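Local coordinates for endoglucanase (Acetivibrio cellulolyticus, PDB 5NRM) that serves as a type I cohesin domain of scaffoldin B, binding the dockerins of cellulosomal enzymes and so docking those enzymes onto the scaffold, at the interface of chains A and B. Numbering follows the deposited sequence. Chains: chain A, Endoglucanase; chain B, DocCel5: Type I dockerin repeat domain from A. cellulolyticus family 5 endoglucanase WP_010249057 S51I, L52N mutant.

Contact 1: the interface of chains A and B. Residues chain A 63, 77, 79, 81; chain B 13, 16, 56, 59.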
loop_
_atom_site.group_PDB
_atom_site.type_symbol
_atom_site.label_atom_id
_atom_site.label_comp_id
_atom_site.label_asym_id
_atom_site.label_seq_id
_atom_site.Cartn_x
_atom_site.Cartn_y
_atom_site.Cartn_z
ATOM N N ASN A 63 3.395 11.107 0.178
ATOM C CA ASN A 63 2.183 10.295 0.353
ATOM C C ASN A 63 2.382 8.838 0.184
ATOM O O ASN A 63 1.505 8.061 0.561
ATOM C CB ASN A 63 1.164 10.718 -0.700
ATOM C CG ASN A 63 0.566 12.108 -0.449
ATOM O OD1 ASN A 63 0.729 12.703 0.630
ATOM N ND2 ASN A 63 -0.201 12.560 -1.399
ATOM N N LEU A 77 1.960 1.443 0.721
ATOM C CA LEU A 77 1.128 2.331 1.493
ATOM C C LEU A 77 0.965 3.650 0.731
ATOM O O LEU A 77 1.976 4.236 0.271
ATOM C CB LEU A 77 1.815 2.634 2.846
ATOM C CG LEU A 77 1.060 3.610 3.765
ATOM C CD1 LEU A 77 -0.223 3.030 4.253
ATOM C CD2 LEU A 77 1.934 3.846 4.984
ATOM N N LEU A 79 -1.301 7.554 1.330
ATOM C CA LEU A 79 -2.305 8.402 1.930
ATOM C C LEU A 79 -2.187 9.795 1.381
ATOM O O LEU A 79 -1.057 10.317 1.262
ATOM C CB LEU A 79 -2.010 8.433 3.464
ATOM C CG LEU A 79 -2.956 9.339 4.295
ATOM C CD1 LEU A 79 -4.407 8.835 4.295
ATOM C CD2 LEU A 79 -2.450 9.528 5.701
ATOM N N TYR A 81 -1.832 12.964 2.422
ATOM C CA TYR A 81 -1.506 13.568 3.731
ATOM C C TYR A 81 -2.282 14.876 3.903
ATOM O O TYR A 81 -2.461 15.271 5.061
ATOM C CB TYR A 81 -0.016 13.887 3.840
ATOM C CG TYR A 81 0.822 12.753 4.392
ATOM C CD1 TYR A 81 0.646 11.434 3.960
ATOM C CD2 TYR A 81 1.754 12.972 5.357
ATOM C CE1 TYR A 81 1.430 10.411 4.446
ATOM C CE2 TYR A 81 2.572 11.947 5.822
ATOM C CZ TYR A 81 2.393 10.669 5.385
ATOM O OH TYR A 81 3.146 9.590 5.808
ATOM N N SER B 13 -4.860 1.250 6.238
ATOM C CA SER B 13 -4.626 2.618 5.826
ATOM C C SER B 13 -5.810 3.564 6.108
ATOM O O SER B 13 -5.638 4.788 6.142
ATOM C CB SER B 13 -4.277 2.668 4.318
ATOM O OG SER B 13 -5.335 2.124 3.518
ATOM N N PHE B 16 -4.878 4.702 9.472
ATOM C CA PHE B 16 -3.843 5.720 9.270
ATOM C C PHE B 16 -4.409 7.065 8.852
ATOM O O PHE B 16 -3.990 8.090 9.351
ATOM C CB PHE B 16 -2.940 5.158 8.180
ATOM C CG PHE B 16 -1.621 5.868 7.897
ATOM C CD1 PHE B 16 -0.740 6.152 8.886
ATOM C CD2 PHE B 16 -1.265 6.124 6.608
ATOM C CE1 PHE B 16 0.489 6.707 8.586
ATOM C CE2 PHE B 16 -0.027 6.713 6.297
ATOM C CZ PHE B 16 0.840 7.012 7.309
ATOM N N ARG B 56 2.780 4.242 10.328
ATOM C CA ARG B 56 3.334 4.130 8.964
ATOM C C ARG B 56 4.386 3.006 8.942
ATOM O O ARG B 56 4.360 2.164 8.052
ATOM C CB ARG B 56 3.944 5.464 8.434
ATOM C CG ARG B 56 4.615 5.345 7.026
ATOM C CD ARG B 56 4.977 6.737 6.427
ATOM N NE ARG B 56 5.741 6.716 5.127
ATOM C CZ ARG B 56 5.199 6.959 3.900
ATOM N NH1 ARG B 56 3.865 7.269 3.734
ATOM N NH2 ARG B 56 5.945 6.879 2.848
ATOM N N LEU B 59 2.565 -0.365 8.980
ATOM C CA LEU B 59 1.890 -0.681 7.733
ATOM C C LEU B 59 2.900 -0.993 6.636
ATOM O O LEU B 59 2.543 -1.742 5.705
ATOM C CB LEU B 59 1.006 0.500 7.321
ATOM C CG LEU B 59 -0.217 0.632 8.236
ATOM C CD1 LEU B 59 -0.989 1.931 7.906
ATOM C CD2 LEU B 59 -1.152 -0.590 8.167
#
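A:Leu77, on strand 73-79, drives its branched end into the groove between the two long helices of the dockerin. Its methyl CD2 lies 3.7 Å from CE2 of B:Phe16 on helix 13-23, and it also packs against the aliphatic CG of B:Arg56 on helix 49-59. The other methyl, CD1, meets CD1 of B:Leu59 at 3.9 Å, the two leucines crossing at about a right angle, and also nears the ring of B:Phe16. A leucine suits this place because its forked end lets both methyls touch residues of both helices at once, bridging the groove. With CG anti to the backbone N (chi1 178°), the side chain of A:Leu77 carries both methyls out toward the dockerin.

On helix 13-23, B:Phe16 meets the leucines here. Its CD2-CE2 rim slots between two leucines of the same strand: the methyls of A:Leu77 lie on one side of the ring plane, while CD2 of A:Leu79 lies on the other, 3.7 Å from CD2 of B:Phe16. Spaced two residues apart, these leucines point to the same side of the sheet and hold the flat ring like a two-pronged clip.

A:Tyr81 closes the polar end. Its phenol OH comes within 3.8 Å of CZ of B:Phe16 and can hydrogen-bond NH1 of B:Arg56 at 3.2 Å. The arginine is poorly ordered, so this link is best taken as weak, and the same caution applies to its stem against A:Leu77. Behind the tyrosine, its backbone N donates to OD1 of A:Asn63 at 3.1 Å in a nearly straight bond (167° at H), although the donor stands well above the carbonyl plane. That second-shell bond probably steadies the loop after the strand, and with it the tyrosine. The patch gives the cohesin an apolar footing on both dockerin helices, with a polar rim beside it.

Contact 2: the interface of chains A and B. Residues chain A 34, 120-122, 126-128; chain B 12, 14.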
loop_
_atom_site.group_PDB
_atom_site.type_symbol
_atom_site.label_atom_id
_atom_site.label_comp_id
_atom_site.label_asym_id
_atom_site.label_seq_id
_atom_site.Cartn_x
_atom_site.Cartn_y
_atom_site.Cartn_z
ATOM N N THR A 34 -6.613 6.618 0.389
ATOM C CA THR A 34 -5.742 5.727 1.188
ATOM C C THR A 34 -5.579 4.397 0.486
ATOM O O THR A 34 -6.533 3.925 -0.192
ATOM C CB THR A 34 -6.336 5.437 2.641
ATOM O OG1 THR A 34 -7.147 4.247 2.650
ATOM C CG2 THR A 34 -7.238 6.476 3.139
ATOM N N THR A 120 -6.670 -2.846 1.306
ATOM C CA THR A 120 -7.593 -1.811 1.673
ATOM C C THR A 120 -7.399 -0.518 0.884
ATOM O O THR A 120 -6.278 -0.070 0.704
ATOM C CB THR A 120 -7.529 -1.502 3.169
ATOM O OG1 THR A 120 -7.841 -2.702 3.900
ATOM C CG2 THR A 120 -8.495 -0.346 3.583
ATOM N N PHE A 121 -8.514 -0.013 0.353
ATOM C CA PHE A 121 -8.586 1.309 -0.293
ATOM C C PHE A 121 -9.681 2.105 0.305
ATOM O O PHE A 121 -10.788 1.565 0.601
ATOM C CB PHE A 121 -8.865 1.135 -1.785
ATOM C CG PHE A 121 -7.768 0.440 -2.494
ATOM C CD1 PHE A 121 -6.697 1.133 -3.038
ATOM C CD2 PHE A 121 -7.809 -0.937 -2.619
ATOM C CE1 PHE A 121 -5.676 0.453 -3.666
ATOM C CE2 PHE A 121 -6.785 -1.624 -3.263
ATOM C CZ PHE A 121 -5.728 -0.924 -3.786
ATOM N N GLY A 122 -9.360 3.342 0.622
ATOM C CA GLY A 122 -10.373 4.263 1.072
ATOM C C GLY A 122 -10.566 5.382 0.130
ATOM O O GLY A 122 -9.560 5.921 -0.379
ATOM N N LEU A 126 -13.209 8.367 3.148
ATOM C CA LEU A 126 -12.654 7.289 3.936
ATOM C C LEU A 126 -13.570 6.099 4.021
ATOM O O LEU A 126 -13.565 5.327 5.018
ATOM C CB LEU A 126 -12.211 7.773 5.302
ATOM C CG LEU A 126 -11.164 8.880 5.253
ATOM C CD1 LEU A 126 -10.729 9.247 6.685
ATOM C CD2 LEU A 126 -9.977 8.516 4.374
ATOM N N THR A 127 -14.393 5.948 3.013
ATOM C CA THR A 127 -15.201 4.744 2.876
ATOM C C THR A 127 -14.411 3.684 2.134
ATOM O O THR A 127 -13.742 3.969 1.139
ATOM C CB THR A 127 -16.468 5.025 2.079
ATOM O OG1 THR A 127 -17.188 5.991 2.843
ATOM C CG2 THR A 127 -17.394 3.786 1.960
ATOM N N PRO A 128 -14.423 2.426 2.617
ATOM C CA PRO A 128 -13.735 1.383 1.904
ATOM C C PRO A 128 -14.316 1.129 0.512
ATOM O O PRO A 128 -15.531 1.172 0.353
ATOM C CB PRO A 128 -13.927 0.155 2.792
ATOM C CG PRO A 128 -14.364 0.667 4.057
ATOM C CD PRO A 128 -15.158 1.905 3.770
ATOM N N ASN B 12 -5.180 -0.768 9.271
ATOM C CA ASN B 12 -4.969 -0.552 7.855
ATOM C C ASN B 12 -4.907 0.947 7.534
ATOM O O ASN B 12 -4.820 1.787 8.438
ATOM C CB ASN B 12 -6.028 -1.323 7.026
ATOM C CG ASN B 12 -7.464 -0.812 7.239
ATOM O OD1 ASN B 12 -7.675 0.372 7.498
ATOM N ND2 ASN B 12 -8.430 -1.711 7.064
ATOM N N ILE B 14 -6.979 2.992 6.350
ATOM C CA ILE B 14 -8.109 3.835 6.828
ATOM C C ILE B 14 -7.900 4.264 8.308
ATOM O O ILE B 14 -8.155 5.414 8.638
ATOM C CB ILE B 14 -9.470 3.170 6.566
ATOM C CG1 ILE B 14 -9.700 3.129 5.009
ATOM C CG2 ILE B 14 -10.545 3.874 7.346
ATOM C CD1 ILE B 14 -10.946 2.373 4.545
#
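B:Ile14, in the first turn of helix 13-23, packs its CD1 methyl on A:Thr120, A:Pro128 and A:Gly122 of the cohesin. CD1 lies 3.8 Å from CG2 of A:Thr120. On another side it meets CG of A:Pro128 at 3.9 Å, and the CA of A:Gly122 is about as near. Glycine fits there because its bare backbone lets the methyl settle against the strand, while proline offers a rigid apolar wall. The isoleucine reaches in through an extended outer arm (chi2 174°), which sets CD1 at the far end of the chain. Nearer the backbone, its CG1 passes OG1 of A:Thr34 at 3.7 Å. This is the tightly packed half, with 86 Å² of B:Ile14 hidden; the carbonyl O of A:Leu126 approaches its methyls more loosely.

B:Asn12 is less enclosed, with 22 Å² hidden, mainly against A:Thr120. The amide ND2 stands 3.4 Å from OG1 of that threonine, a long polar approach. CG2 of A:Thr120 lies between the two dockerin side chains, while OG1 faces the amide. B:Asn12 also works within its own chain: OD1 accepts from N of B:Ile14 at 2.9 Å, a bent bond (134° at H) in the manner of a helix cap, which probably steadies B:Ile14. Here the cohesin receives an apolar residue at the helix start, anchoring the dockerin's first calcium-binding repeat.

About 10 Å separates the C-alpha centres of contact 1 and contact 2, which are neighbouring parts of one cohesin-dockerin interface. Helix 13-23 of the dockerin joins them: its first turn supplies B:Ser13 and B:Phe16 to contact 1 and B:Ile14 to contact 2, where B:Asn12 just before it also takes part. Helix 49-59 contributes to contact 1. On the cohesin, strand 73-79, the loop at A:Tyr81 and the end of helix 60-63 serve contact 1, whereas strands 34-41 and 118-122 and the loop at A:Leu126 to A:Pro128 serve contact 2. Gripping the same helix start from two directions may help to set how the dockerin sits on the cohesin.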